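PDB 2B1E: exocyst complex component EXO70, which serves as a subunit of the exocyst, the complex that tethers secretory vesicles to sites of exocytosis, and plays a role in its assembly. Local coordinates for residues A[47-52]-A[77-82]; A[89-94]-A[140-145]; A[348-353]-A[396-401]; A[408-413]-A[457-462]. All coordinates share one frame; numbering follows the deposited sequence.

Interaction 1 of 4, residues A[47-52]-A[77-82]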
# COMPACT_ATOMS: atom_id res chain seq x y z
N LYS A 47 -47.86 11.77 -38.76
CA LYS A 47 -48.88 11.92 -39.80
C LYS A 47 -48.31 12.67 -41.00
O LYS A 47 -48.54 12.29 -42.14
CB LYS A 47 -50.09 12.70 -39.26
CG LYS A 47 -51.03 11.91 -38.35
CD LYS A 47 -52.04 11.11 -39.16
CE LYS A 47 -53.04 10.40 -38.26
NZ LYS A 47 -54.08 9.69 -39.06
N LEU A 48 -47.57 13.74 -40.73
CA LEU A 48 -46.98 14.54 -41.81
C LEU A 48 -45.95 13.74 -42.59
O LEU A 48 -45.90 13.79 -43.82
CB LEU A 48 -46.32 15.79 -41.22
CG LEU A 48 -47.26 16.77 -40.51
CD1 LEU A 48 -46.43 17.77 -39.72
CD2 LEU A 48 -48.15 17.47 -41.52
N ASP A 49 -45.13 13.01 -41.85
CA ASP A 49 -44.08 12.19 -42.41
C ASP A 49 -44.70 11.14 -43.33
O ASP A 49 -44.26 10.96 -44.47
CB ASP A 49 -43.31 11.50 -41.28
CG ASP A 49 -41.82 11.50 -41.52
OD1 ASP A 49 -41.40 11.86 -42.64
OD2 ASP A 49 -41.07 11.14 -40.58
N ASP A 50 -45.73 10.45 -42.83
CA ASP A 50 -46.40 9.42 -43.62
C ASP A 50 -47.12 10.05 -44.82
O ASP A 50 -47.11 9.48 -45.91
CB ASP A 50 -47.37 8.63 -42.73
CG ASP A 50 -46.64 7.82 -41.66
OD1 ASP A 50 -47.30 7.28 -40.75
OD2 ASP A 50 -45.38 7.73 -41.72
N MET A 51 -47.71 11.23 -44.63
CA MET A 51 -48.39 11.90 -45.74
C MET A 51 -47.37 12.20 -46.84
O MET A 51 -47.59 11.91 -48.01
CB MET A 51 -49.05 13.21 -45.28
CG MET A 51 -49.85 13.94 -46.38
SD MET A 51 -50.57 15.54 -45.88
CE MET A 51 -51.93 14.93 -44.86
N LEU A 52 -46.22 12.76 -46.44
CA LEU A 52 -45.17 13.10 -47.39
C LEU A 52 -44.73 11.86 -48.16
O LEU A 52 -44.57 11.91 -49.38
CB LEU A 52 -43.99 13.72 -46.64
CG LEU A 52 -42.72 14.08 -47.43
CD1 LEU A 52 -43.04 15.13 -48.47
CD2 LEU A 52 -41.67 14.61 -46.46
N GLN A 77 -40.54 20.97 -44.62
CA GLN A 77 -40.09 21.99 -43.67
C GLN A 77 -40.80 21.98 -42.32
O GLN A 77 -40.16 22.19 -41.29
CB GLN A 77 -40.16 23.39 -44.29
CG GLN A 77 -39.17 23.61 -45.44
CD GLN A 77 -37.74 23.31 -45.05
OE1 GLN A 77 -37.30 23.66 -43.96
NE2 GLN A 77 -37.00 22.67 -45.95
N LEU A 78 -42.11 21.75 -42.31
CA LEU A 78 -42.86 21.69 -41.06
C LEU A 78 -42.33 20.54 -40.20
O LEU A 78 -42.24 20.66 -38.97
CB LEU A 78 -44.35 21.52 -41.34
CG LEU A 78 -45.29 21.39 -40.14
CD1 LEU A 78 -45.16 22.61 -39.21
CD2 LEU A 78 -46.72 21.25 -40.66
N ILE A 79 -41.98 19.42 -40.84
CA ILE A 79 -41.43 18.28 -40.11
C ILE A 79 -40.08 18.69 -39.52
O ILE A 79 -39.77 18.41 -38.36
CB ILE A 79 -41.25 17.04 -41.05
CG1 ILE A 79 -42.63 16.50 -41.47
CG2 ILE A 79 -40.49 15.94 -40.34
CD1 ILE A 79 -42.59 15.42 -42.57
N LYS A 80 -39.27 19.37 -40.33
CA LYS A 80 -37.95 19.80 -39.88
C LYS A 80 -38.04 20.73 -38.67
O LYS A 80 -37.28 20.59 -37.71
CB LYS A 80 -37.22 20.51 -41.02
CG LYS A 80 -35.78 20.85 -40.71
CD LYS A 80 -35.10 21.57 -41.89
CE LYS A 80 -35.16 20.75 -43.17
NZ LYS A 80 -34.57 21.51 -44.33
N ARG A 81 -38.97 21.68 -38.71
CA ARG A 81 -39.10 22.61 -37.59
C ARG A 81 -39.59 21.91 -36.33
O ARG A 81 -39.09 22.18 -35.23
CB ARG A 81 -40.06 23.75 -37.96
CG ARG A 81 -39.62 24.60 -39.15
CD ARG A 81 -40.42 25.89 -39.22
NE ARG A 81 -41.82 25.72 -39.61
CZ ARG A 81 -42.22 25.54 -40.87
NH1 ARG A 81 -41.32 25.48 -41.85
NH2 ARG A 81 -43.52 25.46 -41.16
N SER A 82 -40.56 21.01 -36.50
CA SER A 82 -41.11 20.28 -35.37
C SER A 82 -40.07 19.37 -34.71
O SER A 82 -40.02 19.26 -33.48
CB SER A 82 -42.32 19.47 -35.83
OG SER A 82 -43.29 20.32 -36.41
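Ile79 and Leu78 meet Leu48 through different first torsions. In Ile79, CG1 stands anti to the carbonyl carbon (chi1 -68°), which lays it against Leu48 CB at 3.8 Å. In Leu78, CG is anti to the backbone N (chi1 178°), which sets it 3.8 Å from Leu48 CD1. Ile79 supplies the largest share of the buried surface. Beyond CG1 its chain runs on to CD1, which comes down on the backbone of the facing helix, 3.6 Å from Asp49 CA. The same Ile79 CD1 lies 3.8 Å from Leu48 C. It is also bordered by the Asp49 carboxylate, with OD1 at 3.8 Å from Ile79 CD1, and by Leu52 CD2 at 4.1 Å, so a single methyl touches three residues spread over little more than one turn. Next to it, Leu48 and Leu78 cross at about a right angle, Leu48 CD1 resting 3.6 Å from Leu78 CD2. No hydrogen bond joins the two segments; the contact is mainly apolar packing.

The helix axes run antiparallel at 150° and approach to 9.9 Å. Helix 38-56 thus packs along helix 66-94 as a neighbour in the up-and-down helical array near the N-terminal end of the rod. Leu48 and Ser82 also touch Leu29 of helix 15-30, which brings a third helix onto this interface.

Interaction 2 of 4, residues A[89-94]-A[140-145]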
# COMPACT_ATOMS: atom_id res chain seq x y z
N TYR A 89 -36.41 20.60 -26.70
CA TYR A 89 -37.13 20.08 -25.54
C TYR A 89 -36.33 18.99 -24.83
O TYR A 89 -36.29 18.92 -23.60
CB TYR A 89 -38.48 19.51 -26.01
CG TYR A 89 -39.49 19.31 -24.90
CD1 TYR A 89 -40.26 20.38 -24.44
CD2 TYR A 89 -39.71 18.05 -24.35
CE1 TYR A 89 -41.22 20.19 -23.45
CE2 TYR A 89 -40.66 17.85 -23.38
CZ TYR A 89 -41.42 18.93 -22.93
OH TYR A 89 -42.40 18.73 -21.99
N PHE A 90 -35.71 18.12 -25.63
CA PHE A 90 -34.89 17.02 -25.13
C PHE A 90 -33.71 17.57 -24.32
O PHE A 90 -33.46 17.17 -23.18
CB PHE A 90 -34.36 16.21 -26.33
CG PHE A 90 -33.61 14.95 -25.97
CD1 PHE A 90 -34.28 13.82 -25.51
CD2 PHE A 90 -32.23 14.87 -26.17
CE1 PHE A 90 -33.58 12.62 -25.26
CE2 PHE A 90 -31.52 13.68 -25.93
CZ PHE A 90 -32.20 12.56 -25.47
N ILE A 91 -32.99 18.50 -24.93
CA ILE A 91 -31.83 19.14 -24.31
C ILE A 91 -32.23 19.91 -23.05
O ILE A 91 -31.50 19.95 -22.06
CB ILE A 91 -31.16 20.10 -25.33
CG1 ILE A 91 -30.53 19.29 -26.47
CG2 ILE A 91 -30.10 20.92 -24.64
CD1 ILE A 91 -30.03 20.14 -27.65
N SER A 92 -33.41 20.52 -23.09
CA SER A 92 -33.87 21.27 -21.94
C SER A 92 -34.08 20.35 -20.73
O SER A 92 -33.65 20.67 -19.62
CB SER A 92 -35.17 22.00 -22.28
OG SER A 92 -35.65 22.68 -21.15
N ILE A 93 -34.75 19.22 -20.93
CA ILE A 93 -34.99 18.29 -19.84
C ILE A 93 -33.66 17.80 -19.27
O ILE A 93 -33.47 17.75 -18.06
CB ILE A 93 -35.81 17.07 -20.31
CG1 ILE A 93 -37.23 17.50 -20.66
CG2 ILE A 93 -35.85 16.01 -19.22
CD1 ILE A 93 -38.11 16.36 -21.14
N LEU A 94 -32.73 17.45 -20.16
CA LEU A 94 -31.43 16.97 -19.73
C LEU A 94 -30.71 18.02 -18.89
O LEU A 94 -29.99 17.69 -17.95
CB LEU A 94 -30.56 16.61 -20.94
CG LEU A 94 -30.97 15.35 -21.73
CD1 LEU A 94 -30.07 15.17 -22.95
CD2 LEU A 94 -30.88 14.14 -20.82
N GLN A 140 -28.29 10.41 -30.08
CA GLN A 140 -27.40 9.77 -29.12
C GLN A 140 -26.22 10.71 -28.81
O GLN A 140 -25.83 10.85 -27.64
CB GLN A 140 -26.88 8.44 -29.67
CG GLN A 140 -26.04 7.64 -28.69
CD GLN A 140 -25.62 6.30 -29.25
OE1 GLN A 140 -26.45 5.54 -29.73
NE2 GLN A 140 -24.32 6.02 -29.19
N ASP A 141 -25.66 11.35 -29.84
CA ASP A 141 -24.55 12.29 -29.65
C ASP A 141 -24.98 13.47 -28.77
O ASP A 141 -24.20 13.98 -27.97
CB ASP A 141 -24.03 12.81 -30.99
CG ASP A 141 -23.33 11.73 -31.81
OD1 ASP A 141 -22.72 10.81 -31.23
OD2 ASP A 141 -23.39 11.82 -33.06
N ILE A 142 -26.23 13.91 -28.92
CA ILE A 142 -26.77 15.00 -28.11
C ILE A 142 -26.88 14.53 -26.65
O ILE A 142 -26.47 15.25 -25.73
CB ILE A 142 -28.17 15.46 -28.62
CG1 ILE A 142 -28.00 16.26 -29.91
CG2 ILE A 142 -28.87 16.34 -27.57
CD1 ILE A 142 -29.27 16.45 -30.70
N LEU A 143 -27.42 13.33 -26.45
CA LEU A 143 -27.53 12.79 -25.10
C LEU A 143 -26.15 12.74 -24.46
O LEU A 143 -25.92 13.31 -23.40
CB LEU A 143 -28.12 11.37 -25.13
CG LEU A 143 -28.14 10.61 -23.79
CD1 LEU A 143 -28.97 11.37 -22.77
CD2 LEU A 143 -28.73 9.20 -24.00
N VAL A 144 -25.22 12.06 -25.13
CA VAL A 144 -23.85 11.92 -24.65
C VAL A 144 -23.20 13.26 -24.37
O VAL A 144 -22.61 13.47 -23.31
CB VAL A 144 -22.98 11.15 -25.67
CG1 VAL A 144 -21.51 11.26 -25.29
CG2 VAL A 144 -23.42 9.71 -25.73
N GLY A 145 -23.32 14.17 -25.33
CA GLY A 145 -22.73 15.49 -25.19
C GLY A 145 -23.23 16.26 -23.99
O GLY A 145 -22.45 16.84 -23.25
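The backbones around Ile91 and Ile142 run nearly parallel, at 22°, with the short helix axes 10.5 Å apart at closest approach and the CA atoms of these two residues 7.6 Å from each other. At that spacing the side chains bridge the interval with carbon alone. Ile142 CG2 is the shared methyl: it sits 3.6 Å from Ile91 CG1 and, on the Phe90 side, 3.9 Å from CD2 of that ring. The methyl meets Phe90 in the plane of the ring, at its edge, so the contact is not a CH-pi approach over the face. Phe90 is carried there by a CG anti to the backbone N (chi1 -174°), and its CE2 lies 4.2 Å from Leu143 CB. The two isoleucine side chains lie crosswise.

Helices 102-108 and 117-132 come between helix 66-94 and helix 136-155 in the chain, so two non-consecutive helices run almost parallel here within the all-helical rod of Exo70. Leu123 and Ile126 of helix 117-132 touch Phe90.

Leu94, one turn beyond Phe90, meets Leu143, the residue after Ile142, with the two side chains roughly perpendicular. Leu94 CD2 lies 3.9 Å from Leu143 CD1, and Leu94 CD1 is almost as near to that methyl. Leu94 also touches Glu146, and Leu143 reaches Tyr202.

Interaction 3 of 4, residues A[348-353]-A[396-401]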
# COMPACT_ATOMS: atom_id res chain seq x y z
N LYS A 348 22.77 -12.82 1.70
CA LYS A 348 23.35 -14.02 2.31
C LYS A 348 22.49 -14.55 3.45
O LYS A 348 22.24 -13.85 4.44
CB LYS A 348 24.76 -13.72 2.79
CG LYS A 348 25.71 -13.29 1.67
CD LYS A 348 27.11 -13.01 2.19
CE LYS A 348 28.07 -12.66 1.05
NZ LYS A 348 28.26 -13.78 0.09
N GLU A 349 22.04 -15.79 3.31
CA GLU A 349 21.19 -16.46 4.29
C GLU A 349 21.61 -16.31 5.75
O GLU A 349 20.79 -15.95 6.60
CB GLU A 349 21.07 -17.95 3.96
CG GLU A 349 20.35 -18.24 2.66
CD GLU A 349 20.41 -19.70 2.27
OE1 GLU A 349 19.79 -20.07 1.25
OE2 GLU A 349 21.09 -20.49 2.97
N LYS A 350 22.87 -16.61 6.04
CA LYS A 350 23.35 -16.53 7.42
C LYS A 350 23.07 -15.19 8.06
O LYS A 350 23.03 -15.08 9.28
CB LYS A 350 24.85 -16.83 7.49
CG LYS A 350 25.77 -15.64 7.24
CD LYS A 350 27.15 -15.89 7.86
CE LYS A 350 28.06 -14.67 7.75
NZ LYS A 350 29.33 -14.85 8.52
N GLU A 351 22.88 -14.16 7.23
CA GLU A 351 22.60 -12.81 7.72
C GLU A 351 21.14 -12.53 8.05
O GLU A 351 20.77 -11.39 8.37
CB GLU A 351 23.08 -11.78 6.70
CG GLU A 351 24.57 -11.50 6.76
CD GLU A 351 25.01 -10.43 5.78
OE1 GLU A 351 24.29 -9.41 5.64
OE2 GLU A 351 26.08 -10.60 5.16
N TYR A 352 20.29 -13.55 7.97
CA TYR A 352 18.88 -13.37 8.29
C TYR A 352 18.44 -14.42 9.29
O TYR A 352 19.10 -15.45 9.44
CB TYR A 352 18.02 -13.46 7.02
CG TYR A 352 18.37 -12.41 6.00
CD1 TYR A 352 19.41 -12.61 5.10
CD2 TYR A 352 17.68 -11.20 5.94
CE1 TYR A 352 19.77 -11.63 4.19
CE2 TYR A 352 18.03 -10.21 5.03
CZ TYR A 352 19.08 -10.44 4.16
OH TYR A 352 19.45 -9.47 3.25
N THR A 353 17.35 -14.15 9.99
CA THR A 353 16.87 -15.09 10.99
C THR A 353 15.71 -15.94 10.49
O THR A 353 15.03 -16.60 11.28
CB THR A 353 16.47 -14.36 12.28
OG1 THR A 353 15.62 -13.26 11.97
CG2 THR A 353 17.71 -13.87 13.01
N GLU A 396 38.33 -8.37 7.26
CA GLU A 396 37.10 -8.51 6.50
C GLU A 396 36.07 -8.84 7.58
O GLU A 396 36.29 -9.74 8.39
CB GLU A 396 37.20 -9.65 5.49
CG GLU A 396 35.86 -10.08 4.89
CD GLU A 396 35.97 -11.31 4.01
OE1 GLU A 396 36.77 -12.22 4.34
OE2 GLU A 396 35.24 -11.39 2.99
N PRO A 397 34.95 -8.12 7.63
CA PRO A 397 33.93 -8.39 8.64
C PRO A 397 33.36 -9.80 8.56
O PRO A 397 33.20 -10.35 7.47
CB PRO A 397 32.87 -7.34 8.36
CG PRO A 397 33.69 -6.18 7.86
CD PRO A 397 34.64 -6.87 6.90
N ASP A 398 33.09 -10.40 9.72
CA ASP A 398 32.50 -11.72 9.77
C ASP A 398 31.28 -11.58 10.67
O ASP A 398 31.32 -11.88 11.86
CB ASP A 398 33.48 -12.75 10.35
CG ASP A 398 32.89 -14.15 10.42
OD1 ASP A 398 31.91 -14.41 9.68
OD2 ASP A 398 33.39 -14.98 11.21
N VAL A 399 30.19 -11.09 10.08
CA VAL A 399 28.95 -10.85 10.82
C VAL A 399 28.16 -12.12 11.10
O VAL A 399 28.36 -13.16 10.46
CB VAL A 399 28.03 -9.87 10.06
CG1 VAL A 399 28.75 -8.55 9.80
CG2 VAL A 399 27.56 -10.50 8.74
N ALA A 400 27.24 -12.00 12.06
CA ALA A 400 26.38 -13.11 12.45
C ALA A 400 27.17 -14.34 12.83
O ALA A 400 26.78 -15.46 12.50
CB ALA A 400 25.41 -13.43 11.32
N ASN A 401 28.29 -14.15 13.51
CA ASN A 401 29.09 -15.29 13.92
C ASN A 401 29.64 -15.07 15.32
O ASN A 401 30.71 -14.49 15.50
CB ASN A 401 30.23 -15.53 12.93
CG ASN A 401 31.11 -16.70 13.34
OD1 ASN A 401 30.74 -17.49 14.21
ND2 ASN A 401 32.26 -16.83 12.69
O HOH W 1 30.34 -11.76 7.27
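Lys350 reaches Asp398 and Val399 with a chain that leaves CB with CG between the backbone N and the carbonyl carbon (chi1 85°) and then stays extended to the tip. From CD onward it closes on Val399 O, with CE 3.1 Å from that oxygen. NZ ends in a hydrogen bond to Val399 O at 2.7 Å. The C=O...N angle is 160°, with NZ in the carbonyl plane. NZ also forms a salt bridge to Asp398 OD1 at 2.9 Å, while a water accepting from Val399 N and donating to Pro397 O receives a weak third bond from NZ. The other carboxylate oxygen, Asp398 OD2, accepts from Asn401 ND2 at 2.6 Å, on its syn side but 27° out of the carboxylate plane. An alanine at Asp398 would probably leave the Lys350 ammonium without its counter-charge and Asn401 ND2 without this acceptor.

Ala400 CB lies 3.5 Å from Lys350 O, in the short 3-10 turn 349-351. Glu351 CG packs on Val399 CG2 at 3.7 Å, and its carboxylate forms a salt bridge with Arg385. The contact joins two surface loops flanking helix 364-391: Val381 of that helix touches both Glu351 and Val399, and Ala400 touches Arg451 of helix 440-473.

Interaction 4 of 4, residues A[408-413]-A[457-462]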
# COMPACT_ATOMS: atom_id res chain seq x y z
N LYS A 408 37.80 -9.79 17.66
CA LYS A 408 38.29 -9.59 19.02
C LYS A 408 37.41 -8.64 19.85
O LYS A 408 37.70 -8.40 21.01
CB LYS A 408 39.72 -9.02 19.01
CG LYS A 408 40.71 -9.72 18.06
CD LYS A 408 40.96 -11.16 18.44
CE LYS A 408 41.93 -11.83 17.44
NZ LYS A 408 42.01 -13.30 17.65
N HIS A 409 36.35 -8.12 19.25
CA HIS A 409 35.48 -7.17 19.95
C HIS A 409 34.03 -7.62 20.09
O HIS A 409 33.13 -6.78 20.10
CB HIS A 409 35.53 -5.84 19.18
CG HIS A 409 36.92 -5.36 18.91
ND1 HIS A 409 37.63 -4.62 19.81
CD2 HIS A 409 37.74 -5.58 17.86
CE1 HIS A 409 38.85 -4.40 19.34
NE2 HIS A 409 38.94 -4.97 18.15
N LYS A 410 33.81 -8.92 20.21
CA LYS A 410 32.44 -9.41 20.29
C LYS A 410 31.64 -8.89 21.48
O LYS A 410 30.44 -8.64 21.35
CB LYS A 410 32.44 -10.94 20.25
CG LYS A 410 33.00 -11.48 18.93
CD LYS A 410 32.79 -12.98 18.74
CE LYS A 410 33.73 -13.78 19.62
NZ LYS A 410 35.14 -13.37 19.39
N GLN A 411 32.29 -8.71 22.62
CA GLN A 411 31.57 -8.22 23.79
C GLN A 411 30.98 -6.84 23.54
O GLN A 411 29.79 -6.63 23.77
CB GLN A 411 32.50 -8.19 25.02
CG GLN A 411 31.79 -7.68 26.29
CD GLN A 411 32.63 -7.89 27.53
OE1 GLN A 411 33.78 -7.47 27.60
NE2 GLN A 411 32.05 -8.54 28.53
N ARG A 412 31.80 -5.91 23.06
CA ARG A 412 31.35 -4.54 22.78
C ARG A 412 30.36 -4.47 21.61
O ARG A 412 29.37 -3.74 21.69
CB ARG A 412 32.54 -3.62 22.48
CG ARG A 412 32.10 -2.21 22.11
CD ARG A 412 33.23 -1.24 21.77
NE ARG A 412 32.66 0.06 21.43
CZ ARG A 412 33.36 1.14 21.09
NH1 ARG A 412 34.68 1.09 21.04
NH2 ARG A 412 32.73 2.26 20.80
N ILE A 413 30.65 -5.19 20.53
CA ILE A 413 29.76 -5.19 19.38
C ILE A 413 28.43 -5.81 19.80
O ILE A 413 27.36 -5.31 19.43
CB ILE A 413 30.38 -5.98 18.20
CG1 ILE A 413 31.59 -5.22 17.65
CG2 ILE A 413 29.32 -6.20 17.11
CD1 ILE A 413 32.52 -6.06 16.73
N VAL A 457 28.46 -13.14 25.66
CA VAL A 457 28.84 -14.27 26.51
C VAL A 457 30.08 -15.00 25.97
O VAL A 457 30.77 -15.70 26.72
CB VAL A 457 27.66 -15.28 26.63
CG1 VAL A 457 28.08 -16.52 27.39
CG2 VAL A 457 26.49 -14.62 27.35
N SER A 458 30.37 -14.81 24.69
CA SER A 458 31.48 -15.49 24.03
C SER A 458 32.85 -15.42 24.70
O SER A 458 33.54 -16.44 24.79
CB SER A 458 31.62 -15.03 22.58
OG SER A 458 32.61 -15.82 21.93
N ASP A 459 33.24 -14.23 25.14
CA ASP A 459 34.54 -14.07 25.78
C ASP A 459 34.60 -14.88 27.08
O ASP A 459 35.67 -15.37 27.47
CB ASP A 459 34.81 -12.59 26.05
CG ASP A 459 35.11 -11.79 24.77
OD1 ASP A 459 34.84 -12.30 23.65
OD2 ASP A 459 35.60 -10.64 24.87
N TRP A 460 33.47 -15.02 27.75
CA TRP A 460 33.43 -15.80 28.97
C TRP A 460 33.60 -17.29 28.63
O TRP A 460 34.17 -18.04 29.41
CB TRP A 460 32.11 -15.58 29.73
CG TRP A 460 31.95 -14.21 30.29
CD1 TRP A 460 31.31 -13.15 29.69
CD2 TRP A 460 32.42 -13.73 31.55
NE1 TRP A 460 31.37 -12.05 30.50
CE2 TRP A 460 32.04 -12.37 31.65
CE3 TRP A 460 33.13 -14.32 32.61
CZ2 TRP A 460 32.35 -11.59 32.77
CZ3 TRP A 460 33.44 -13.54 33.72
CH2 TRP A 460 33.05 -12.19 33.80
N ARG A 461 33.10 -17.70 27.47
CA ARG A 461 33.23 -19.10 27.06
C ARG A 461 34.71 -19.41 26.83
O ARG A 461 35.19 -20.50 27.18
CB ARG A 461 32.43 -19.38 25.77
CG ARG A 461 30.92 -19.31 25.95
CD ARG A 461 30.17 -19.83 24.71
NE ARG A 461 30.13 -18.88 23.61
CZ ARG A 461 29.08 -18.10 23.33
NH1 ARG A 461 27.98 -18.17 24.07
NH2 ARG A 461 29.12 -17.27 22.30
N ASP A 462 35.45 -18.45 26.26
CA ASP A 462 36.89 -18.64 26.03
C ASP A 462 37.62 -18.85 27.36
O ASP A 462 38.48 -19.71 27.49
CB ASP A 462 37.48 -17.43 25.31
CG ASP A 462 36.94 -17.26 23.90
OD1 ASP A 462 36.18 -18.14 23.44
OD2 ASP A 462 37.29 -16.26 23.25
O HOH W 2 35.31 -8.70 23.04
O HOH W 3 35.72 -11.00 21.29
O HOH W 4 35.38 -14.67 22.23
O HOH W 5 29.65 -10.02 28.96
O HOH W 6 36.44 -8.97 26.77
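Lys410 lies against Ser458 and Gln411 comes near Trp460, with the Asp459 carboxylate set between these two pairs. The bend of the lysine chain at chi3 (-74°) brings CE to 3.3 Å from Ser458 OG. A second bend at chi4 (-54°) turns NZ to the loop before its own helix, where it bonds to Asn407 O and Ser404 O. Asp459 OD1 is 4.4 Å from Lys410 NZ, beyond a salt bridge, and two waters lie in the interval. One accepts from Lys410 N as well as NZ; the other takes a weak bond from NZ and donates to both Asp459 OD1 and Asp462 OD2. This second water is 3.0 Å from Ser458 OG, whose main partner is Pro402 O.

On the other side of Asp459, OD2 approaches Gln411 CB at 4.0 Å. A water that accepts from Gln411 N lies 2.7 Å from Asp459 OD2, and a further water links OD2 to Gln411 OE1. The Gln411 amide and Trp460 ring planes stand 78° apart, with NE2 and NE1 4.1 Å from each other. Both N-H groups donate to one water, which lies in the plane of the indole at its edge. Gln411 NE2 has a second partner in Thr504 OG1, and Trp460 packs on Leu500 of helix 483-504.

No direct hydrogen bond crosses the two segments. His409 is the N-cap of helix 410-429, and waters that accept from Lys410 N and Gln411 N sit beside Asp459 OD1 and OD2. Asp459 is not itself a cap, but a negative group near these first-turn amides would probably favour the helix dipole. The arrangement is a solvated packing of the start of helix 410-429 against helix 440-473 in the helical C-terminal region.

How the interactions relate
The four contacts fall into two pairs at opposite sides of the chain's centre, in keeping with an elongated, all-helical rod. Interactions 1 and 2 share helix 66-94 and are about 22 Å apart between centres, with nearest atoms about 8 Å apart; both are mainly apolar packing, with no hydrogen bond across. Interactions 3 and 4 are about 17 Å apart between centres and do touch, Asn401 O lying 4.1 Å from Lys410 CD, where the loop of one leads into the helix start of the other. These two rely on charges and water. Between the pairs the centres are about 71 to 105 Å apart, so the sets make no contact with each other.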